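Local coordinates for protein heroin esterase (Rhodococcus sp., PDB 1LZL) that probably hydrolyses acetyl ester bonds, including those of heroin, as a serine esterase of the alpha/beta hydrolase fold, at residues V79-W84 and A112-E117; S50-S55 and I67-P72; R153-G158 and V181-L186. All blocks are in the same frame, centred on the assembly; numbering follows the deposited sequence. Where two conformers were deposited one is given.

Contact 1 (V79-W84 and A112-E117); sequences VPVLLW and AVANVE
Leu82 O is held by two donors from 112-117, the N-H of Ala114 and the weaker CA-H of Val113. The N-H arrives in the carbonyl plane with Ala114 N at 2.8 Å from Leu82 O, and the bond is fairly straight at 160°. Ala112 O is treated alike in the other direction, taking Leu82 N at 2.9 Å and Val81 CA at 3.2 Å. Leu82 and Trp84 each bond to the two residues that flank their bridge partners, Val113 and Asn115, which is the staggered pattern of a parallel pair. At its last rung, Val116 N points almost along the C=O axis of Trp84.

On the face carrying Val81, Leu83, Ala112 and Ala114, Leu83 CD1 and Val81 CG2 both lie near the Ala114 methyl. CG of Leu83 stands anti to its backbone N (chi1 -175°), which helps to carry CD1 across to the neighbouring strand. There CD1 of Leu83 meets CG2 of Val116 at 3.4 Å, tighter than ordinary carbon contact, while Ala136, Leu137 and Ile140 of helix 128-142 press on Leu83 as well.

The other face is led by Trp84. Its indole and the amide of Asn115 run side by side in the same direction, their planes 63° apart. Asn115 OD1 sits at the ring edge, in the indole plane, 3.7 Å from Trp84 CD1. The amide's hydrogen bond is made outside the pair, from ND2 to Ala95 O, which would help fix its rotation. Phe101 and Cys102 of helix 99-109 pack against Trp84, and Val113 meets that helix too.

Strand 79-85, helix 99-109 and strand 112-116 thus make a beta-alpha-beta crossover, and these neighbours, whose sheet order reverses their chain order, are characteristic of the alpha/beta hydrolase fold.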
ATOM      1  N   VAL A  79     -12.771 -14.168 -12.024  1.00 17.72           N
ATOM      2  CA  VAL A  79     -12.700 -12.703 -12.074  1.00 17.37           C
ATOM      3  C   VAL A  79     -11.285 -12.235 -11.788  1.00 13.33           C
ATOM      4  O   VAL A  79     -10.516 -13.017 -11.210  1.00 15.38           O
ATOM      5  CB  VAL A  79     -13.618 -12.029 -11.052  1.00 17.01           C
ATOM      6  CG1 VAL A  79     -15.087 -12.222 -11.457  1.00 23.39           C
ATOM      7  CG2 VAL A  79     -13.352 -12.598  -9.659  1.00 18.97           C
ATOM      8  N   PRO A  80     -10.939 -11.021 -12.174  1.00 13.46           N
ATOM      9  CA  PRO A  80      -9.626 -10.487 -11.762  1.00 13.26           C
ATOM     10  C   PRO A  80      -9.518 -10.405 -10.244  1.00 12.99           C
ATOM     11  O   PRO A  80     -10.539 -10.391  -9.532  1.00 14.02           O
ATOM     12  CB  PRO A  80      -9.621  -9.052 -12.342  1.00 13.98           C
ATOM     13  CG  PRO A  80     -10.596  -9.089 -13.476  1.00 16.50           C
ATOM     14  CD  PRO A  80     -11.684 -10.059 -13.004  1.00 16.06           C
ATOM     15  N   VAL A  81      -8.263 -10.325  -9.757  1.00 12.12           N
ATOM     16  CA  VAL A  81      -8.056 -10.187  -8.320  1.00 11.70           C
ATOM     17  C   VAL A  81      -7.058  -9.056  -8.037  1.00 11.47           C
ATOM     18  O   VAL A  81      -6.092  -8.897  -8.772  1.00 11.85           O
ATOM     19  CB  VAL A  81      -7.564 -11.492  -7.700  1.00 11.96           C
ATOM     20  CG1 VAL A  81      -6.236 -11.934  -8.311  1.00 14.08           C
ATOM     21  CG2 VAL A  81      -7.444 -11.393  -6.168  1.00 12.17           C
ATOM     22  N   LEU A  82      -7.300  -8.304  -6.972  1.00 10.23           N
ATOM     23  CA  LEU A  82      -6.371  -7.314  -6.461  1.00 10.30           C
ATOM     24  C   LEU A  82      -5.748  -7.902  -5.194  1.00 10.93           C
ATOM     25  O   LEU A  82      -6.496  -8.154  -4.242  1.00 11.35           O
ATOM     26  CB  LEU A  82      -7.085  -6.006  -6.146  1.00 10.67           C
ATOM     27  CG  LEU A  82      -6.282  -4.944  -5.364  1.00 10.98           C
ATOM     28  CD1 LEU A  82      -5.069  -4.465  -6.172  1.00 10.45           C
ATOM     29  CD2 LEU A  82      -7.234  -3.805  -4.989  1.00 11.47           C
ATOM     30  N   LEU A  83      -4.439  -8.096  -5.173  1.00  9.09           N
ATOM     31  CA  LEU A  83      -3.735  -8.417  -3.923  1.00  9.36           C
ATOM     32  C   LEU A  83      -3.492  -7.066  -3.262  1.00  8.81           C
ATOM     33  O   LEU A  83      -2.854  -6.202  -3.854  1.00  9.99           O
ATOM     34  CB  LEU A  83      -2.435  -9.162  -4.243  1.00 10.15           C
ATOM     35  CG  LEU A  83      -1.644  -9.658  -3.036  1.00 11.50           C
ATOM     36  CD1 LEU A  83      -2.198 -10.938  -2.487  1.00 23.15           C
ATOM     37  CD2 LEU A  83      -0.171  -9.925  -3.387  1.00 21.72           C
ATOM     38  N   TRP A  84      -4.008  -6.841  -2.061  1.00  8.68           N
ATOM     39  CA  TRP A  84      -3.944  -5.551  -1.423  1.00  8.23           C
ATOM     40  C   TRP A  84      -3.141  -5.638  -0.131  1.00  8.94           C
ATOM     41  O   TRP A  84      -3.269  -6.623   0.611  1.00  9.22           O
ATOM     42  CB  TRP A  84      -5.387  -5.058  -1.063  1.00 10.79           C
ATOM     43  CG  TRP A  84      -5.290  -3.703  -0.406  1.00 10.11           C
ATOM     44  CD1 TRP A  84      -5.478  -3.411   0.898  1.00 13.36           C
ATOM     45  CD2 TRP A  84      -4.951  -2.495  -1.079  1.00 11.66           C
ATOM     46  NE1 TRP A  84      -5.288  -2.074   1.099  1.00 15.02           N
ATOM     47  CE2 TRP A  84      -4.970  -1.487  -0.092  1.00 13.29           C
ATOM     48  CE3 TRP A  84      -4.651  -2.138  -2.391  1.00 12.38           C
ATOM     49  CZ2 TRP A  84      -4.693  -0.145  -0.363  1.00 17.01           C
ATOM     50  CZ3 TRP A  84      -4.370  -0.800  -2.683  1.00 16.43           C
ATOM     51  CH2 TRP A  84      -4.397   0.189  -1.663  1.00 18.69           C
ATOM     52  N   ALA A 112     -12.318  -9.959  -7.218  1.00 13.68           N
ATOM     53  CA  ALA A 112     -11.886 -10.485  -5.923  1.00 11.71           C
ATOM     54  C   ALA A 112     -10.767  -9.626  -5.359  1.00 12.74           C
ATOM     55  O   ALA A 112     -10.022  -8.972  -6.091  1.00 11.76           O
ATOM     56  CB  ALA A 112     -11.412 -11.919  -6.094  1.00 13.11           C
ATOM     57  N   VAL A 113     -10.683  -9.604  -4.026  1.00 12.17           N
ATOM     58  CA  VAL A 113      -9.619  -8.857  -3.374  1.00  9.96           C
ATOM     59  C   VAL A 113      -8.997  -9.747  -2.315  1.00  9.89           C
ATOM     60  O   VAL A 113      -9.681 -10.280  -1.435  1.00 12.06           O
ATOM     61  CB  VAL A 113     -10.139  -7.556  -2.754  1.00 11.14           C
ATOM     62  CG1 VAL A 113      -8.953  -6.843  -2.105  1.00 13.70           C
ATOM     63  CG2 VAL A 113     -10.838  -6.660  -3.770  1.00 11.57           C
ATOM     64  N   ALA A 114      -7.684  -9.923  -2.419  1.00  9.95           N
ATOM     65  CA  ALA A 114      -6.926 -10.742  -1.458  1.00  9.69           C
ATOM     66  C   ALA A 114      -6.159  -9.764  -0.570  1.00 10.03           C
ATOM     67  O   ALA A 114      -5.109  -9.256  -0.998  1.00  9.46           O
ATOM     68  CB  ALA A 114      -6.006 -11.697  -2.206  1.00  9.84           C
ATOM     69  N   ASN A 115      -6.703  -9.441   0.587  1.00  9.60           N
ATOM     70  CA  ASN A 115      -6.126  -8.458   1.510  1.00  9.06           C
ATOM     71  C   ASN A 115      -5.197  -9.131   2.505  1.00  8.80           C
ATOM     72  O   ASN A 115      -5.618  -9.960   3.323  1.00 10.35           O
ATOM     73  CB  ASN A 115      -7.339  -7.820   2.167  1.00  9.93           C
ATOM     74  CG  ASN A 115      -7.038  -6.727   3.151  1.00 10.37           C
ATOM     75  OD1 ASN A 115      -5.886  -6.290   3.226  1.00 11.91           O
ATOM     76  ND2 ASN A 115      -8.030  -6.308   3.930  1.00 11.98           N
ATOM     77  N   VAL A 116      -3.899  -8.838   2.408  1.00  9.13           N
ATOM     78  CA  VAL A 116      -2.883  -9.698   3.067  1.00  9.07           C
ATOM     79  C   VAL A 116      -2.515  -9.294   4.490  1.00  9.28           C
ATOM     80  O   VAL A 116      -2.135  -8.131   4.744  1.00 10.37           O
ATOM     81  CB  VAL A 116      -1.596  -9.702   2.216  1.00 10.73           C
ATOM     82  CG1 VAL A 116      -0.554 -10.623   2.842  1.00 12.87           C
ATOM     83  CG2 VAL A 116      -1.825 -10.095   0.765  1.00 11.46           C
ATOM     84  N   GLU A 117      -2.596 -10.233   5.419  1.00  9.54           N
ATOM     85  CA  GLU A 117      -2.145 -10.008   6.807  1.00  9.44           C
ATOM     86  C   GLU A 117      -0.663 -10.313   6.922  1.00 10.11           C
ATOM     87  O   GLU A 117      -0.247 -11.418   7.267  1.00 11.06           O
ATOM     88  CB  GLU A 117      -2.961 -10.859   7.767  1.00 11.13           C
ATOM     89  CG  GLU A 117      -2.722 -10.464   9.227  1.00 14.39           C
ATOM     90  CD  GLU A 117      -3.551  -9.282   9.616  1.00 16.33           C
ATOM     91  OE1 GLU A 117      -3.111  -8.141   9.419  1.00 14.68           O
ATOM     92  OE2 GLU A 117      -4.668  -9.466  10.124  1.00 21.23           O
TER

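Contact 2 (S50-S55 and I67-P72); sequences SLRELS and IRFVTP
A beta hairpin formed by strands 49-56 and 65-72 makes the antiparallel margin of the otherwise largely parallel alpha/beta hydrolase sheet. Three hydrogen-bonded pairs, Ser50 with Thr71, Arg52 with Phe69 and Leu54 with Ile67, each exchange two main-chain bonds. The Thr71 N-H runs nearly along the C=O axis of Ser50, with Thr71 N at 2.8 Å from Ser50 O. By contrast, Arg52 N approaches Phe69 O from above the carbonyl plane. The strand axes stand 146° apart rather than strictly antiparallel, which reflects the twist of the hairpin.

On the face bearing Arg52, Leu54 and Phe69, Leu54 is the shared partner. Its CG lies anti to the carbonyl carbon (chi1 -52°) and its CD1 anti to CA, which together set Leu54 CD1 over the Phe69 ring, 3.9 Å from the centroid, as a CH-pi contact. The other methyl, Leu54 CD2, lies over one face of the Arg52 guanidinium, 3.5 Å above its plane and offset toward its rim. That guanidinium runs alongside Phe69 with the two planes 84° apart, an almost perpendicular arrangement. Ile67 and Leu54 both touch Tyr139 of helix 128-142.

The opposite face carries Leu51, Glu53, Arg68 and Val70. Leu51 CD1 is 3.6 Å from Arg68 NH2, and Leu51 CD2 lies over the centre of the Arg68 guanidinium, 4.2 Å above its plane. Arg68 is bent at chi3, and NH2 forms a salt bridge with Asp99 at the start of helix 99-109, joining hairpin to helix. Glu53 is not in direct contact with this charge: a water accepts from Arg68 NH1 and gives Glu53 OE1 only a weak bond. At the far end another water bridges the two hydroxyls, 3.0 Å from Ser50 OG and 3.2 Å from Thr71 OG1.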
ATOM      1  N   SER A  50     -18.850 -10.989   0.029  1.00 16.38           N
ATOM      2  CA  SER A  50     -18.597 -11.882   1.162  1.00 17.02           C
ATOM      3  C   SER A  50     -17.084 -11.953   1.442  1.00 15.66           C
ATOM      4  O   SER A  50     -16.317 -11.720   0.510  1.00 17.63           O
ATOM      5  CB  SER A  50     -19.203 -13.259   0.986  0.63 19.72           C
ATOM      6  OG  SER A  50     -18.541 -14.058   0.045  0.63 22.88           O
ATOM      7  N   LEU A  51     -16.724 -12.226   2.672  1.00 15.16           N
ATOM      8  CA  LEU A  51     -15.327 -12.269   3.123  1.00 14.51           C
ATOM      9  C   LEU A  51     -15.077 -13.626   3.722  1.00 16.45           C
ATOM     10  O   LEU A  51     -15.843 -14.102   4.578  1.00 17.17           O
ATOM     11  CB  LEU A  51     -15.066 -11.114   4.107  1.00 18.01           C
ATOM     12  CG  LEU A  51     -13.608 -10.793   4.490  1.00 17.94           C
ATOM     13  CD1 LEU A  51     -13.443  -9.397   5.040  1.00 15.49           C
ATOM     14  CD2 LEU A  51     -13.065 -11.757   5.536  1.00 20.15           C
ATOM     15  N   ARG A  52     -13.985 -14.267   3.314  1.00 15.19           N
ATOM     16  CA  ARG A  52     -13.616 -15.488   4.030  1.00 14.63           C
ATOM     17  C   ARG A  52     -12.092 -15.452   4.172  1.00 13.93           C
ATOM     18  O   ARG A  52     -11.439 -14.720   3.451  1.00 15.45           O
ATOM     19  CB  ARG A  52     -14.068 -16.772   3.375  1.00 19.74           C
ATOM     20  CG  ARG A  52     -13.333 -17.167   2.100  1.00 19.44           C
ATOM     21  CD  ARG A  52     -13.872 -18.486   1.532  1.00 23.71           C
ATOM     22  NE  ARG A  52     -13.586 -18.549   0.097  1.00 28.64           N
ATOM     23  CZ  ARG A  52     -12.763 -19.384  -0.493  1.00 32.88           C
ATOM     24  NH1 ARG A  52     -12.106 -20.296   0.237  1.00 42.20           N
ATOM     25  NH2 ARG A  52     -12.564 -19.359  -1.815  1.00 41.79           N
ATOM     26  N   GLU A  53     -11.602 -16.250   5.102  1.00 15.65           N
ATOM     27  CA  GLU A  53     -10.170 -16.241   5.327  1.00 13.52           C
ATOM     28  C   GLU A  53      -9.469 -17.354   4.572  1.00 15.35           C
ATOM     29  O   GLU A  53      -9.885 -18.504   4.648  1.00 20.60           O
ATOM     30  CB  GLU A  53      -9.919 -16.391   6.818  1.00 17.29           C
ATOM     31  CG  GLU A  53      -8.450 -16.266   7.236  1.00 29.22           C
ATOM     32  CD  GLU A  53      -8.432 -16.285   8.769  1.00 37.09           C
ATOM     33  OE1 GLU A  53      -8.945 -15.291   9.339  1.00 46.17           O
ATOM     34  OE2 GLU A  53      -7.948 -17.266   9.368  1.00 44.34           O
ATOM     35  N   LEU A  54      -8.414 -16.972   3.860  1.00 12.14           N
ATOM     36  CA  LEU A  54      -7.539 -17.944   3.212  1.00 13.41           C
ATOM     37  C   LEU A  54      -6.254 -18.019   4.028  1.00 12.58           C
ATOM     38  O   LEU A  54      -5.870 -17.092   4.746  1.00 12.73           O
ATOM     39  CB  LEU A  54      -7.156 -17.545   1.774  1.00 14.67           C
ATOM     40  CG  LEU A  54      -8.316 -17.184   0.850  1.00 14.16           C
ATOM     41  CD1 LEU A  54      -7.888 -16.777  -0.564  1.00 15.25           C
ATOM     42  CD2 LEU A  54      -9.265 -18.374   0.798  1.00 17.68           C
ATOM     43  N   SER A  55      -5.548 -19.147   3.862  1.00 13.83           N
ATOM     44  CA  SER A  55      -4.273 -19.361   4.501  1.00 12.76           C
ATOM     45  C   SER A  55      -3.207 -19.707   3.477  1.00 13.08           C
ATOM     46  O   SER A  55      -3.194 -20.815   2.962  1.00 17.78           O
ATOM     47  CB  SER A  55      -4.534 -20.518   5.463  0.58 16.12           C
ATOM     48  OG  SER A  55      -3.444 -20.770   6.295  0.58 15.92           O
ATOM     49  N   ILE A  67      -5.149 -14.260   4.645  1.00 10.27           N
ATOM     50  CA  ILE A  67      -5.656 -13.379   3.624  1.00 10.55           C
ATOM     51  C   ILE A  67      -7.152 -13.159   3.870  1.00 11.04           C
ATOM     52  O   ILE A  67      -7.920 -14.126   3.971  1.00 12.33           O
ATOM     53  CB  ILE A  67      -5.447 -13.974   2.223  1.00  9.45           C
ATOM     54  CG1 ILE A  67      -3.949 -14.162   1.946  1.00 13.03           C
ATOM     55  CG2 ILE A  67      -6.137 -13.132   1.158  1.00 11.52           C
ATOM     56  CD1 ILE A  67      -3.735 -14.996   0.676  1.00 15.22           C
ATOM     57  N   ARG A  68      -7.567 -11.914   3.952  1.00 10.64           N
ATOM     58  CA  ARG A  68      -8.994 -11.583   3.987  1.00 10.40           C
ATOM     59  C   ARG A  68      -9.438 -11.485   2.537  1.00 11.74           C
ATOM     60  O   ARG A  68      -9.112 -10.527   1.820  1.00 12.53           O
ATOM     61  CB  ARG A  68      -9.245 -10.279   4.727  1.00 11.02           C
ATOM     62  CG  ARG A  68      -8.776 -10.314   6.170  1.00 11.67           C
ATOM     63  CD  ARG A  68      -8.978  -9.039   6.923  1.00 12.43           C
ATOM     64  NE  ARG A  68     -10.332  -8.586   7.242  1.00 12.78           N
ATOM     65  CZ  ARG A  68     -11.087  -9.102   8.191  1.00 14.68           C
ATOM     66  NH1 ARG A  68     -10.651 -10.127   8.918  1.00 15.48           N
ATOM     67  NH2 ARG A  68     -12.271  -8.558   8.376  1.00 15.04           N
ATOM     68  N   PHE A  69     -10.187 -12.484   2.098  1.00 12.13           N
ATOM     69  CA  PHE A  69     -10.508 -12.680   0.681  1.00 11.93           C
ATOM     70  C   PHE A  69     -11.956 -12.290   0.455  1.00 12.42           C
ATOM     71  O   PHE A  69     -12.917 -12.951   0.918  1.00 13.57           O
ATOM     72  CB  PHE A  69     -10.230 -14.137   0.322  1.00 13.86           C
ATOM     73  CG  PHE A  69     -10.402 -14.455  -1.149  1.00 12.58           C
ATOM     74  CD1 PHE A  69      -9.644 -13.775  -2.086  1.00 12.84           C
ATOM     75  CD2 PHE A  69     -11.281 -15.439  -1.600  1.00 14.01           C
ATOM     76  CE1 PHE A  69      -9.727 -14.051  -3.453  1.00 15.34           C
ATOM     77  CE2 PHE A  69     -11.408 -15.717  -2.952  1.00 14.41           C
ATOM     78  CZ  PHE A  69     -10.647 -15.003  -3.874  1.00 16.03           C
ATOM     79  N   VAL A  70     -12.132 -11.175  -0.215  1.00 13.91           N
ATOM     80  CA  VAL A  70     -13.380 -10.489  -0.478  1.00 14.41           C
ATOM     81  C   VAL A  70     -13.839 -10.811  -1.886  1.00 16.81           C
ATOM     82  O   VAL A  70     -13.100 -10.592  -2.870  1.00 15.28           O
ATOM     83  CB  VAL A  70     -13.264  -8.971  -0.270  1.00 15.18           C
ATOM     84  CG1 VAL A  70     -14.646  -8.297  -0.371  1.00 15.57           C
ATOM     85  CG2 VAL A  70     -12.619  -8.650   1.081  1.00 16.41           C
ATOM     86  N   THR A  71     -15.048 -11.354  -1.993  1.00 17.03           N
ATOM     87  CA  THR A  71     -15.558 -11.665  -3.339  1.00 18.04           C
ATOM     88  C   THR A  71     -16.930 -11.045  -3.577  1.00 16.77           C
ATOM     89  O   THR A  71     -17.755 -10.880  -2.676  1.00 17.78           O
ATOM     90  CB  THR A  71     -15.601 -13.182  -3.576  1.00 19.86           C
ATOM     91  OG1 THR A  71     -16.318 -13.774  -2.476  1.00 20.30           O
ATOM     92  CG2 THR A  71     -14.199 -13.782  -3.539  1.00 21.85           C
ATOM     93  N   PRO A  72     -17.224 -10.641  -4.789  1.00 18.22           N
ATOM     94  CA  PRO A  72     -18.536 -10.035  -5.023  1.00 17.80           C
ATOM     95  C   PRO A  72     -19.600 -11.128  -5.111  1.00 22.62           C
ATOM     96  O   PRO A  72     -19.324 -12.202  -5.636  1.00 24.95           O
ATOM     97  CB  PRO A  72     -18.352  -9.388  -6.389  1.00 21.31           C
ATOM     98  CG  PRO A  72     -17.253 -10.131  -7.053  1.00 20.85           C
ATOM     99  CD  PRO A  72     -16.359 -10.695  -6.010  1.00 17.72           C
TER
HETATM  100  O   HOH W   1     -19.464 -13.518  -2.811  1.00 36.50           O
HETATM  101  O   HOH W   2      -8.240 -12.002   9.112  1.00 34.67           O

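Contact 3 (R153-G158 and V181-L186); sequences RIAVGG and VAFQFL
Main-chain hydrogen bonds dominate this parallel pairing. Ile154 O takes the N-H of Ala182, with Ala182 N at 2.8 Å from Ile154 O, nearly along its C=O axis, although Ala182 precedes the regular strand. Phe183 O then receives Val156 N at 2.9 Å, in the carbonyl plane, and Val156 O receives Phe185 N in the same manner. A last bond runs from Gly158 N to Phe185 O, whose modelled place is less certain. The strand axes diverge by just 13°.

Weaker CA-H contacts double two of these acceptors. Phe183 O lies 3.1 Å from Ala155 CA, so it is held by adjacent donors of one strand, and Val156 O is met likewise by Gln184 CA.

One apolar pair lies on each side of the two strands. CG2 of Val156 touches CG1 of Val181 at 3.9 Å, the two branches crossing at about a right angle, and Leu137 of helix 128-142 packs on both valines. On the opposite face, the one carrying Ala155 and Phe183, Ala155 CB lies 4.0 Å from Phe183 CB. The same methyl sits at the edge of the Phe183 ring, near its plane. Phe183 has CG anti to its backbone N (chi1 -169°), and the ring leads away from the neighbouring strand. The Phe185 ring meets that of Tyr253 with the planes nearly parallel, and also touches Trp84.

Polar side chains find their partners outside the pair: Arg153 makes a salt bridge with Asp150, and Gln184 NE2 bonds to Thr252 OG1.

Gly158, at the end of the paired segment, is probably the first glycine of a GxSxG nucleophile elbow leading to Ser160, the likely nucleophile. The pairing that reaches this point is carried by backbone bonds that depend little on side-chain identity, with the side chains left to the faces.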
ATOM      1  N   ARG A 153      -5.040 -11.892 -14.665  1.00 14.37           N
ATOM      2  CA  ARG A 153      -5.462 -10.525 -14.307  1.00 13.35           C
ATOM      3  C   ARG A 153      -5.350 -10.344 -12.789  1.00 11.31           C
ATOM      4  O   ARG A 153      -6.346 -10.142 -12.109  1.00 13.01           O
ATOM      5  CB  ARG A 153      -6.896 -10.284 -14.809  1.00 15.80           C
ATOM      6  CG  ARG A 153      -6.851 -10.137 -16.346  1.00 17.84           C
ATOM      7  CD  ARG A 153      -8.156  -9.650 -16.922  1.00 22.89           C
ATOM      8  NE  ARG A 153      -9.202 -10.666 -16.738  1.00 24.95           N
ATOM      9  CZ  ARG A 153     -10.479 -10.341 -16.770  1.00 28.24           C
ATOM     10  NH1 ARG A 153     -10.830  -9.067 -16.959  1.00 30.79           N
ATOM     11  NH2 ARG A 153     -11.422 -11.278 -16.602  1.00 29.43           N
ATOM     12  N   ILE A 154      -4.084 -10.454 -12.338  1.00 11.56           N
ATOM     13  CA  ILE A 154      -3.757 -10.186 -10.940  1.00 10.88           C
ATOM     14  C   ILE A 154      -3.149  -8.785 -10.855  1.00 10.42           C
ATOM     15  O   ILE A 154      -2.177  -8.504 -11.565  1.00 12.61           O
ATOM     16  CB  ILE A 154      -2.753 -11.217 -10.397  1.00 12.15           C
ATOM     17  CG1 ILE A 154      -3.309 -12.649 -10.529  1.00 14.51           C
ATOM     18  CG2 ILE A 154      -2.331 -10.880  -8.964  1.00 12.52           C
ATOM     19  CD1 ILE A 154      -2.235 -13.699 -10.299  1.00 18.19           C
ATOM     20  N   ALA A 155      -3.721  -7.961  -9.996  1.00 10.56           N
ATOM     21  CA  ALA A 155      -3.118  -6.667  -9.648  1.00  9.41           C
ATOM     22  C   ALA A 155      -2.419  -6.790  -8.288  1.00  8.78           C
ATOM     23  O   ALA A 155      -2.937  -7.525  -7.444  1.00 10.88           O
ATOM     24  CB  ALA A 155      -4.123  -5.518  -9.617  1.00 10.78           C
ATOM     25  N   VAL A 156      -1.349  -6.074  -8.038  1.00  9.00           N
ATOM     26  CA  VAL A 156      -0.725  -5.994  -6.708  1.00  8.66           C
ATOM     27  C   VAL A 156      -0.759  -4.523  -6.330  1.00  8.26           C
ATOM     28  O   VAL A 156      -0.341  -3.680  -7.158  1.00  9.14           O
ATOM     29  CB  VAL A 156       0.695  -6.549  -6.697  1.00  9.02           C
ATOM     30  CG1 VAL A 156       1.293  -6.369  -5.295  1.00 10.10           C
ATOM     31  CG2 VAL A 156       0.680  -8.033  -7.079  1.00  9.38           C
ATOM     32  N   GLY A 157      -1.233  -4.199  -5.134  1.00  8.66           N
ATOM     33  CA  GLY A 157      -1.314  -2.795  -4.753  1.00  8.75           C
ATOM     34  C   GLY A 157      -1.239  -2.600  -3.271  1.00  7.94           C
ATOM     35  O   GLY A 157      -1.395  -3.551  -2.480  1.00  8.92           O
ATOM     36  N   GLY A 158      -1.017  -1.366  -2.818  1.00  8.04           N
ATOM     37  CA  GLY A 158      -1.065  -1.109  -1.388  1.00  8.53           C
ATOM     38  C   GLY A 158      -0.940   0.393  -1.141  1.00  8.86           C
ATOM     39  O   GLY A 158      -0.712   1.152  -2.079  1.00  8.23           O
ATOM     40  N   VAL A 181       2.190 -10.401 -13.115  1.00 12.27           N
ATOM     41  CA  VAL A 181       1.372  -9.346 -12.512  1.00 10.97           C
ATOM     42  C   VAL A 181       0.861  -8.409 -13.620  1.00 10.92           C
ATOM     43  O   VAL A 181       1.700  -7.895 -14.394  1.00 11.35           O
ATOM     44  CB  VAL A 181       2.189  -8.618 -11.420  1.00 11.25           C
ATOM     45  CG1 VAL A 181       1.349  -7.446 -10.905  1.00 10.23           C
ATOM     46  CG2 VAL A 181       2.578  -9.547 -10.284  1.00 12.22           C
ATOM     47  N   ALA A 182      -0.459  -8.258 -13.711  1.00 10.93           N
ATOM     48  CA  ALA A 182      -1.077  -7.482 -14.795  1.00 11.61           C
ATOM     49  C   ALA A 182      -1.067  -5.968 -14.538  1.00  9.63           C
ATOM     50  O   ALA A 182      -1.092  -5.173 -15.485  1.00 12.37           O
ATOM     51  CB  ALA A 182      -2.514  -7.925 -15.017  1.00 10.49           C
ATOM     52  N   PHE A 183      -1.054  -5.577 -13.268  1.00  9.51           N
ATOM     53  CA  PHE A 183      -1.245  -4.165 -12.885  1.00  9.23           C
ATOM     54  C   PHE A 183      -0.678  -3.922 -11.495  1.00  9.27           C
ATOM     55  O   PHE A 183      -0.767  -4.823 -10.640  1.00  9.49           O
ATOM     56  CB  PHE A 183      -2.717  -3.795 -12.929  1.00  9.40           C
ATOM     57  CG  PHE A 183      -2.997  -2.293 -12.812  1.00  9.71           C
ATOM     58  CD1 PHE A 183      -2.613  -1.418 -13.817  1.00 11.41           C
ATOM     59  CD2 PHE A 183      -3.640  -1.798 -11.689  1.00 11.52           C
ATOM     60  CE1 PHE A 183      -2.884  -0.052 -13.759  1.00 12.40           C
ATOM     61  CE2 PHE A 183      -3.931  -0.441 -11.616  1.00 13.83           C
ATOM     62  CZ  PHE A 183      -3.542   0.428 -12.626  1.00 13.53           C
ATOM     63  N   GLN A 184      -0.096  -2.731 -11.313  1.00  9.48           N
ATOM     64  CA  GLN A 184       0.504  -2.319 -10.044  1.00  9.58           C
ATOM     65  C   GLN A 184      -0.133  -1.045  -9.542  1.00  7.75           C
ATOM     66  O   GLN A 184      -0.134  -0.066 -10.284  1.00  9.04           O
ATOM     67  CB  GLN A 184       2.014  -2.161 -10.281  1.00  9.40           C
ATOM     68  CG  GLN A 184       2.726  -1.620  -9.049  1.00 10.01           C
ATOM     69  CD  GLN A 184       4.236  -1.577  -9.190  1.00  9.17           C
ATOM     70  OE1 GLN A 184       4.929  -1.959  -8.259  1.00 10.70           O
ATOM     71  NE2 GLN A 184       4.712  -1.080 -10.338  1.00 11.04           N
ATOM     72  N   PHE A 185      -0.635  -1.011  -8.303  1.00  7.72           N
ATOM     73  CA  PHE A 185      -1.363   0.154  -7.799  1.00  7.76           C
ATOM     74  C   PHE A 185      -0.675   0.644  -6.522  1.00  8.77           C
ATOM     75  O   PHE A 185      -0.745  -0.083  -5.494  1.00  9.44           O
ATOM     76  CB  PHE A 185      -2.831  -0.235  -7.563  1.00  9.06           C
ATOM     77  CG  PHE A 185      -3.663   0.925  -7.061  1.00  9.49           C
ATOM     78  CD1 PHE A 185      -3.761   1.272  -5.711  1.00 14.79           C
ATOM     79  CD2 PHE A 185      -4.347   1.701  -7.981  1.00 10.27           C
ATOM     80  CE1 PHE A 185      -4.500   2.365  -5.318  1.00 17.56           C
ATOM     81  CE2 PHE A 185      -5.108   2.785  -7.571  1.00 14.25           C
ATOM     82  CZ  PHE A 185      -5.181   3.137  -6.248  1.00 16.93           C
ATOM     83  N   LEU A 186      -0.079   1.813  -6.592  1.00  7.94           N
ATOM     84  CA  LEU A 186       0.734   2.323  -5.502  1.00  8.61           C
ATOM     85  C   LEU A 186       0.157   3.609  -4.952  1.00  8.16           C
ATOM     86  O   LEU A 186       0.249   4.659  -5.644  1.00 10.02           O
ATOM     87  CB  LEU A 186       2.191   2.527  -6.000  1.00  8.57           C
ATOM     88  CG  LEU A 186       2.837   1.278  -6.626  1.00  7.94           C
ATOM     89  CD1 LEU A 186       4.267   1.591  -7.045  1.00 11.23           C
ATOM     90  CD2 LEU A 186       2.816   0.070  -5.675  1.00 10.93           C
TER

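How the contacts relate
Followed from the N terminus, contact 2 comes first and closes the 11-residue loop of a hairpin. Contact 1 next closes a 27-residue excursion through helix 99-109, and contact 3 closes a 22-residue one through helix 161-176. The three closures are in series; none nests in or crosses another. Space joins them all the same. Strand 112-116 lies antiparallel beside 65-72, where Asn115 O and Arg68 N, 2.8 Å apart, are probably hydrogen-bonded. Strand 79-85 pairs with 153-159, with Val81 O at 2.8 Å from Ala155 N. Contact 1 thus lies between the hairpin and the probable elbow strand; the centres of contacts 2 and 3 are about 18 Å apart.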